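Local structure of ALDH21) (Physcomitrella patens subsp. patens, 5MZ5) at the interface of chains A and B and the interface of chains A and C. The protein oxidises succinic semialdehyde to succinate as an NADP(+)-dependent dehydrogenase of the aldehyde dehydrogenase family. Numbering follows the deposited sequence. Chains: chain A/B/C, ALDH21).

Contact 1: the interface of chains A and B. Residues chain A 101, 145-146, 149, 152-153; chain B 101, 145-146, 149, 152-153.
An extended side chain on each of A:Lys101 and B:Glu149 brings the two tip to tip across the interface: CG of A:Lys101 lies anti to its backbone N (chi1 -169°), whereas CG of B:Glu149 lies anti to its carbonyl carbon (chi1 -61°). The lysine ammonium NZ meets carboxylate OE2 of B:Glu149 at 2.8 Å, a salt bridge that uses the syn lone pair. The amide NE2 of B:Gln145 reaches the same OE2 at 2.8 Å from the anti side, tilted well out of the carboxylate plane. This second-shell bond, from one turn earlier in helix 130-151, helps to fix the carboxylate's rotation. Guanidinium NH1 of A:Arg153 meets the other oxygen, OE1, at 2.8 Å on its anti side, out of the carboxylate plane but with OE1 in plane at the guanidinium edge; the two planes stand 80° apart. A:Arg153 NH1 also donates to the backbone O of A:Glu149 at 2.8 Å, tying the arginine, just beyond helix 130-151, back to that helix's last turn. Symmetry repeats every bond with the chains exchanged. At the centre, the glutamates pass obliquely, CG of A:Glu149 lying 3.4 Å from CG of B:Glu149, and A:Arg153 and B:Arg153 meet through CD and NE. Lysine and arginine from the partner probably offset the repulsion between like charges. This worked example of symmetric charge pairing ties helix 97-113 and A:Arg153 to the partner's helix 130-151, and probably helps to hold the A-B pair of the deposited tetramer together.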
ATOM      1  N   LYS A 101      17.238 -13.849  -0.023  1.00 20.50           N
ATOM      2  CA  LYS A 101      16.308 -14.800   0.580  1.00 20.69           C
ATOM      3  C   LYS A 101      17.002 -16.115   0.946  1.00 23.71           C
ATOM      4  O   LYS A 101      16.768 -16.635   2.037  1.00 22.24           O
ATOM      5  CB  LYS A 101      15.141 -15.087  -0.373  1.00 23.99           C
ATOM      6  CG  LYS A 101      14.000 -15.862   0.290  1.00 31.59           C
ATOM      7  CD  LYS A 101      12.898 -16.194  -0.689  1.00 32.32           C
ATOM      8  CE  LYS A 101      11.703 -16.732   0.056  1.00 32.72           C
ATOM      9  NZ  LYS A 101      10.792 -17.484  -0.833  1.00 32.50           N
ATOM     10  N   GLN A 145      13.022 -15.665   9.440  1.00 21.39           N
ATOM     11  CA  GLN A 145      11.994 -16.172   8.531  1.00 22.30           C
ATOM     12  C   GLN A 145      11.190 -15.019   7.950  1.00 27.26           C
ATOM     13  O   GLN A 145      10.996 -14.994   6.745  1.00 28.37           O
ATOM     14  CB  GLN A 145      11.086 -17.235   9.195  1.00 22.97           C
ATOM     15  CG  GLN A 145      10.028 -17.833   8.228  1.00 24.60           C
ATOM     16  CD  GLN A 145      10.654 -18.567   7.059  1.00 38.77           C
ATOM     17  OE1 GLN A 145      11.614 -19.322   7.213  1.00 40.80           O
ATOM     18  NE2 GLN A 145      10.161 -18.327   5.852  1.00 24.28           N
ATOM     19  N   VAL A 146      10.776 -14.037   8.790  1.00 24.80           N
ATOM     20  CA  VAL A 146      10.065 -12.834   8.333  1.00 24.45           C
ATOM     21  C   VAL A 146      10.983 -12.080   7.340  1.00 28.20           C
ATOM     22  O   VAL A 146      10.502 -11.648   6.289  1.00 28.94           O
ATOM     23  CB  VAL A 146       9.586 -11.908   9.500  1.00 26.94           C
ATOM     24  CG1 VAL A 146       9.027 -10.588   8.971  1.00 25.29           C
ATOM     25  CG2 VAL A 146       8.543 -12.607  10.374  1.00 26.85           C
ATOM     26  N   GLU A 149      11.135 -13.642   3.865  1.00 20.19           N
ATOM     27  CA  GLU A 149       9.912 -13.333   3.115  1.00 20.16           C
ATOM     28  C   GLU A 149       9.855 -11.897   2.652  1.00 21.84           C
ATOM     29  O   GLU A 149       9.344 -11.629   1.567  1.00 21.54           O
ATOM     30  CB  GLU A 149       8.675 -13.692   3.954  1.00 21.59           C
ATOM     31  CG  GLU A 149       8.652 -15.169   4.270  1.00 30.64           C
ATOM     32  CD  GLU A 149       7.723 -15.602   5.377  1.00 44.20           C
ATOM     33  OE1 GLU A 149       6.956 -14.762   5.904  1.00 37.10           O
ATOM     34  OE2 GLU A 149       7.792 -16.796   5.734  1.00 31.78           O
ATOM     35  N   VAL A 152      12.140 -10.562  -0.705  1.00 22.34           N
ATOM     36  CA  VAL A 152      11.560 -10.697  -2.047  1.00 22.31           C
ATOM     37  C   VAL A 152      10.301  -9.827  -2.213  1.00 27.24           C
ATOM     38  O   VAL A 152       9.597  -9.962  -3.204  1.00 27.17           O
ATOM     39  CB  VAL A 152      11.320 -12.189  -2.457  1.00 26.80           C
ATOM     40  CG1 VAL A 152      12.637 -12.922  -2.691  1.00 26.81           C
ATOM     41  CG2 VAL A 152      10.442 -12.941  -1.441  1.00 26.29           C
ATOM     42  N   ARG A 153      10.050  -8.904  -1.270  1.00 25.23           N
ATOM     43  CA  ARG A 153       8.869  -8.035  -1.262  1.00 25.07           C
ATOM     44  C   ARG A 153       9.179  -6.564  -1.091  1.00 27.14           C
ATOM     45  O   ARG A 153       8.337  -5.829  -0.571  1.00 26.10           O
ATOM     46  CB  ARG A 153       7.928  -8.440  -0.118  1.00 25.83           C
ATOM     47  CG  ARG A 153       7.032  -9.545  -0.501  1.00 25.17           C
ATOM     48  CD  ARG A 153       6.341 -10.193   0.693  1.00 23.01           C
ATOM     49  NE  ARG A 153       5.510 -11.255   0.148  1.00 24.92           N
ATOM     50  CZ  ARG A 153       5.947 -12.481  -0.099  1.00 34.47           C
ATOM     51  NH1 ARG A 153       7.161 -12.852   0.295  1.00 20.63           N
ATOM     52  NH2 ARG A 153       5.158 -13.360  -0.706  1.00 23.45           N
TER
ATOM     53  N   LYS B 101      -0.417 -21.067   6.791  1.00 24.21           N
ATOM     54  CA  LYS B 101       0.993 -21.091   6.387  1.00 24.03           C
ATOM     55  C   LYS B 101       1.599 -22.485   6.552  1.00 24.61           C
ATOM     56  O   LYS B 101       2.305 -22.935   5.653  1.00 22.89           O
ATOM     57  CB  LYS B 101       1.809 -20.065   7.197  1.00 25.91           C
ATOM     58  CG  LYS B 101       3.221 -19.856   6.650  1.00 24.69           C
ATOM     59  CD  LYS B 101       4.039 -18.933   7.533  1.00 27.48           C
ATOM     60  CE  LYS B 101       5.303 -18.526   6.806  1.00 28.96           C
ATOM     61  NZ  LYS B 101       6.321 -17.970   7.729  1.00 31.01           N
ATOM     62  N   GLN B 145       5.058 -21.823  -2.138  1.00 25.49           N
ATOM     63  CA  GLN B 145       5.955 -21.054  -1.275  1.00 24.92           C
ATOM     64  C   GLN B 145       5.506 -19.597  -1.201  1.00 27.25           C
ATOM     65  O   GLN B 145       5.428 -19.069  -0.100  1.00 26.04           O
ATOM     66  CB  GLN B 145       7.433 -21.183  -1.702  1.00 25.67           C
ATOM     67  CG  GLN B 145       8.416 -20.437  -0.764  1.00 24.72           C
ATOM     68  CD  GLN B 145       8.393 -20.970   0.653  1.00 37.81           C
ATOM     69  OE1 GLN B 145       8.384 -22.179   0.885  1.00 37.64           O
ATOM     70  NE2 GLN B 145       8.341 -20.081   1.633  1.00 31.56           N
ATOM     71  N   VAL B 146       5.162 -18.967  -2.361  1.00 24.16           N
ATOM     72  CA  VAL B 146       4.644 -17.589  -2.404  1.00 22.92           C
ATOM     73  C   VAL B 146       3.337 -17.545  -1.574  1.00 26.04           C
ATOM     74  O   VAL B 146       3.155 -16.604  -0.794  1.00 25.13           O
ATOM     75  CB  VAL B 146       4.421 -17.053  -3.861  1.00 25.98           C
ATOM     76  CG1 VAL B 146       3.709 -15.697  -3.859  1.00 24.52           C
ATOM     77  CG2 VAL B 146       5.743 -16.944  -4.627  1.00 25.70           C
ATOM     78  N   GLU B 149       3.887 -17.493   2.201  1.00 22.99           N
ATOM     79  CA  GLU B 149       4.320 -16.165   2.631  1.00 22.56           C
ATOM     80  C   GLU B 149       3.199 -15.149   2.613  1.00 24.46           C
ATOM     81  O   GLU B 149       3.154 -14.264   3.475  1.00 24.13           O
ATOM     82  CB  GLU B 149       5.505 -15.697   1.771  1.00 23.51           C
ATOM     83  CG  GLU B 149       6.683 -16.638   1.932  1.00 27.51           C
ATOM     84  CD  GLU B 149       7.778 -16.533   0.895  1.00 40.15           C
ATOM     85  OE1 GLU B 149       7.730 -15.620   0.040  1.00 36.50           O
ATOM     86  OE2 GLU B 149       8.684 -17.391   0.930  1.00 34.50           O
ATOM     87  N   VAL B 152       0.250 -15.099   5.661  1.00 22.91           N
ATOM     88  CA  VAL B 152       0.559 -14.354   6.883  1.00 23.55           C
ATOM     89  C   VAL B 152       0.682 -12.849   6.630  1.00 28.40           C
ATOM     90  O   VAL B 152       1.141 -12.130   7.518  1.00 28.49           O
ATOM     91  CB  VAL B 152       1.804 -14.918   7.651  1.00 28.08           C
ATOM     92  CG1 VAL B 152       1.474 -16.204   8.395  1.00 27.49           C
ATOM     93  CG2 VAL B 152       3.030 -15.091   6.739  1.00 27.67           C
ATOM     94  N   ARG B 153       0.223 -12.374   5.451  1.00 25.35           N
ATOM     95  CA  ARG B 153       0.310 -10.978   5.007  1.00 26.24           C
ATOM     96  C   ARG B 153      -0.979 -10.416   4.459  1.00 27.83           C
ATOM     97  O   ARG B 153      -0.927  -9.515   3.622  1.00 26.77           O
ATOM     98  CB  ARG B 153       1.374 -10.853   3.894  1.00 29.28           C
ATOM     99  CG  ARG B 153       2.729 -10.667   4.436  1.00 30.93           C
ATOM    100  CD  ARG B 153       3.817 -10.867   3.397  1.00 29.97           C
ATOM    101  NE  ARG B 153       5.077 -10.660   4.087  1.00 29.48           N
ATOM    102  CZ  ARG B 153       5.716 -11.614   4.742  1.00 34.03           C
ATOM    103  NH1 ARG B 153       5.291 -12.871   4.676  1.00 20.11           N
ATOM    104  NH2 ARG B 153       6.808 -11.330   5.439  1.00 27.24           N
TER

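Contact 2: the interface of chains A and C. Residues chain A 159, 174, 504-506, 508; chain C 464-466, 479-480.
Strand 502-510 of chain A runs parallel to strand 465-468 of chain C, and the loop carrying C:Gln479 and C:Pro480 packs against side chains of the same chain A strand. The case illustrates how a sheet can be continued from one subunit into the next through main-chain pairing. A:Val506 uses both its N and its O: N donates to O of C:Gly464 at 3.0 Å, and O accepts from N of C:Val466 at 2.8 Å. Two residues further along, N of A:Val508 reaches O of C:Val466 at 2.9 Å. Because these bonds involve backbone atoms, they set the register, while side chains pack beside the paired strands. CG1 of A:Val506 sits between its own backbone N and carbonyl carbon (chi1 59°), a placement that turns this methyl toward C:Gly464 and C:Pro480; it lies 3.6 Å from O of C:Pro480. The pyrrolidine ring packs on the valine through CG, 4.0 Å from CB of A:Val506, and its CB and CG also meet the methyl of A:Thr504. A:Ile159 and A:Val174, from strands 156-160 and 170-178, add peripheral apolar contact to the proline. A:Lys505, whose side chain points to the opposite face from that of A:Val506, brings CD near CG2 of C:Val466. Near the end of the paired stretch, the side chains of A:Val508 and C:Gln479 cross at about a right angle, CG2 of A:Val508 lying 3.8 Å from OE1 of C:Gln479.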
ATOM      1  N   ILE A 159       4.262   6.312  -9.871  1.00 29.29           N
ATOM      2  CA  ILE A 159       3.491   7.487  -9.476  1.00 29.47           C
ATOM      3  C   ILE A 159       3.182   8.412 -10.652  1.00 31.79           C
ATOM      4  O   ILE A 159       4.080   8.727 -11.441  1.00 30.77           O
ATOM      5  CB  ILE A 159       4.131   8.274  -8.269  1.00 32.57           C
ATOM      6  CG1 ILE A 159       5.536   8.856  -8.600  1.00 32.99           C
ATOM      7  CG2 ILE A 159       4.161   7.420  -6.985  1.00 33.24           C
ATOM      8  CD1 ILE A 159       6.106   9.903  -7.536  1.00 37.54           C
ATOM      9  N   VAL A 174       9.363   5.184  -8.223  1.00 26.05           N
ATOM     10  CA  VAL A 174       9.984   5.334  -6.910  1.00 26.33           C
ATOM     11  C   VAL A 174      10.474   3.960  -6.479  1.00 31.88           C
ATOM     12  O   VAL A 174       9.681   3.031  -6.391  1.00 33.54           O
ATOM     13  CB  VAL A 174       9.022   5.961  -5.866  1.00 29.63           C
ATOM     14  CG1 VAL A 174       9.739   6.190  -4.541  1.00 29.09           C
ATOM     15  CG2 VAL A 174       8.426   7.264  -6.383  1.00 29.76           C
ATOM     16  N   THR A 504      15.229   6.173  -0.578  1.00 22.20           N
ATOM     17  CA  THR A 504      14.271   6.415  -1.653  1.00 23.09           C
ATOM     18  C   THR A 504      14.965   7.116  -2.831  1.00 25.68           C
ATOM     19  O   THR A 504      15.704   8.075  -2.622  1.00 26.42           O
ATOM     20  CB  THR A 504      13.086   7.242  -1.115  1.00 23.66           C
ATOM     21  OG1 THR A 504      12.425   6.463  -0.123  1.00 27.33           O
ATOM     22  CG2 THR A 504      12.079   7.613  -2.215  1.00 22.39           C
ATOM     23  N   LYS A 505      14.705   6.638  -4.056  1.00 20.42           N
ATOM     24  CA  LYS A 505      15.190   7.269  -5.289  1.00 18.87           C
ATOM     25  C   LYS A 505      14.038   7.303  -6.269  1.00 21.14           C
ATOM     26  O   LYS A 505      13.364   6.295  -6.471  1.00 19.55           O
ATOM     27  CB  LYS A 505      16.397   6.540  -5.897  1.00 19.18           C
ATOM     28  CG  LYS A 505      17.152   7.351  -6.967  1.00 21.55           C
ATOM     29  CD  LYS A 505      18.246   6.537  -7.685  1.00 22.06           C
ATOM     30  CE  LYS A 505      19.280   5.913  -6.743  1.00 16.54           C
ATOM     31  NZ  LYS A 505      20.373   5.201  -7.473  1.00 22.70           N
ATOM     32  N   VAL A 506      13.803   8.467  -6.879  1.00 18.66           N
ATOM     33  CA  VAL A 506      12.738   8.600  -7.895  1.00 18.68           C
ATOM     34  C   VAL A 506      13.344   8.816  -9.293  1.00 24.65           C
ATOM     35  O   VAL A 506      14.300   9.562  -9.446  1.00 24.77           O
ATOM     36  CB  VAL A 506      11.670   9.675  -7.518  1.00 21.47           C
ATOM     37  CG1 VAL A 506      12.296  11.079  -7.335  1.00 20.90           C
ATOM     38  CG2 VAL A 506      10.498   9.705  -8.527  1.00 21.24           C
ATOM     39  N   VAL A 508      12.180  10.475 -12.490  1.00 24.16           N
ATOM     40  CA  VAL A 508      11.177  11.401 -13.014  1.00 23.67           C
ATOM     41  C   VAL A 508      11.318  11.330 -14.527  1.00 28.26           C
ATOM     42  O   VAL A 508      12.372  11.620 -15.063  1.00 27.92           O
ATOM     43  CB  VAL A 508      11.306  12.852 -12.450  1.00 25.91           C
ATOM     44  CG1 VAL A 508      10.270  13.788 -13.082  1.00 24.89           C
ATOM     45  CG2 VAL A 508      11.206  12.869 -10.921  1.00 24.64           C
TER
ATOM     46  N   GLY C 464      18.951  11.368  -4.871  1.00 21.88           N
ATOM     47  CA  GLY C 464      17.568  11.117  -4.473  1.00 20.87           C
ATOM     48  C   GLY C 464      16.609  11.103  -5.665  1.00 23.02           C
ATOM     49  O   GLY C 464      15.550  10.486  -5.621  1.00 21.59           O
ATOM     50  N   GLY C 465      16.952  11.820  -6.720  1.00 21.07           N
ATOM     51  CA  GLY C 465      16.113  11.920  -7.911  1.00 20.72           C
ATOM     52  C   GLY C 465      16.893  11.961  -9.205  1.00 25.88           C
ATOM     53  O   GLY C 465      17.825  12.748  -9.344  1.00 25.60           O
ATOM     54  N   VAL C 466      16.535  11.074 -10.151  1.00 23.68           N
ATOM     55  CA  VAL C 466      17.155  11.024 -11.471  1.00 22.47           C
ATOM     56  C   VAL C 466      16.108  11.576 -12.458  1.00 24.71           C
ATOM     57  O   VAL C 466      15.031  11.006 -12.571  1.00 24.09           O
ATOM     58  CB  VAL C 466      17.647   9.595 -11.851  1.00 23.85           C
ATOM     59  CG1 VAL C 466      18.221   9.562 -13.271  1.00 22.28           C
ATOM     60  CG2 VAL C 466      18.674   9.076 -10.845  1.00 22.91           C
ATOM     61  N   GLN C 479       6.610  14.791  -5.614  1.00 24.38           N
ATOM     62  CA  GLN C 479       7.665  13.793  -5.721  1.00 23.28           C
ATOM     63  C   GLN C 479       8.513  13.704  -4.438  1.00 27.14           C
ATOM     64  O   GLN C 479       8.649  14.731  -3.758  1.00 27.36           O
ATOM     65  CB  GLN C 479       8.558  14.109  -6.939  1.00 24.33           C
ATOM     66  CG  GLN C 479       9.750  15.052  -6.647  1.00 27.30           C
ATOM     67  CD  GLN C 479      10.593  15.368  -7.849  1.00 36.69           C
ATOM     68  OE1 GLN C 479      10.116  15.854  -8.871  1.00 35.09           O
ATOM     69  NE2 GLN C 479      11.873  15.116  -7.746  1.00 30.38           N
ATOM     70  N   PRO C 480       9.102  12.524  -4.082  1.00 23.09           N
ATOM     71  CA  PRO C 480      10.023  12.494  -2.909  1.00 22.03           C
ATOM     72  C   PRO C 480      11.300  13.257  -3.299  1.00 27.61           C
ATOM     73  O   PRO C 480      11.995  12.900  -4.254  1.00 28.78           O
ATOM     74  CB  PRO C 480      10.272  11.000  -2.664  1.00 22.03           C
ATOM     75  CG  PRO C 480      10.008  10.347  -3.980  1.00 25.99           C
ATOM     76  CD  PRO C 480       9.045  11.208  -4.767  1.00 22.85           C
TER

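Contact 1 and contact 2 lie about 27 Å apart, measured between the centres of their C-alpha atoms, and they share no residue, so chain A engages B and C through separate surfaces. One is a charged cluster of helices and the loop residue that follows one of them; the other is backbone sheet pairing with apolar packing beside it. They come close in sequence where helix 130-151 of contact 1 is followed by strand 156-160 of contact 2. Their centres stand about 22 Å and about 26 Å from A:Glu285, the predicted active-site glutamate, which suggests a structural rather than catalytic part. Together they illustrate how two different two-fold interfaces can build the deposited four-chain assembly.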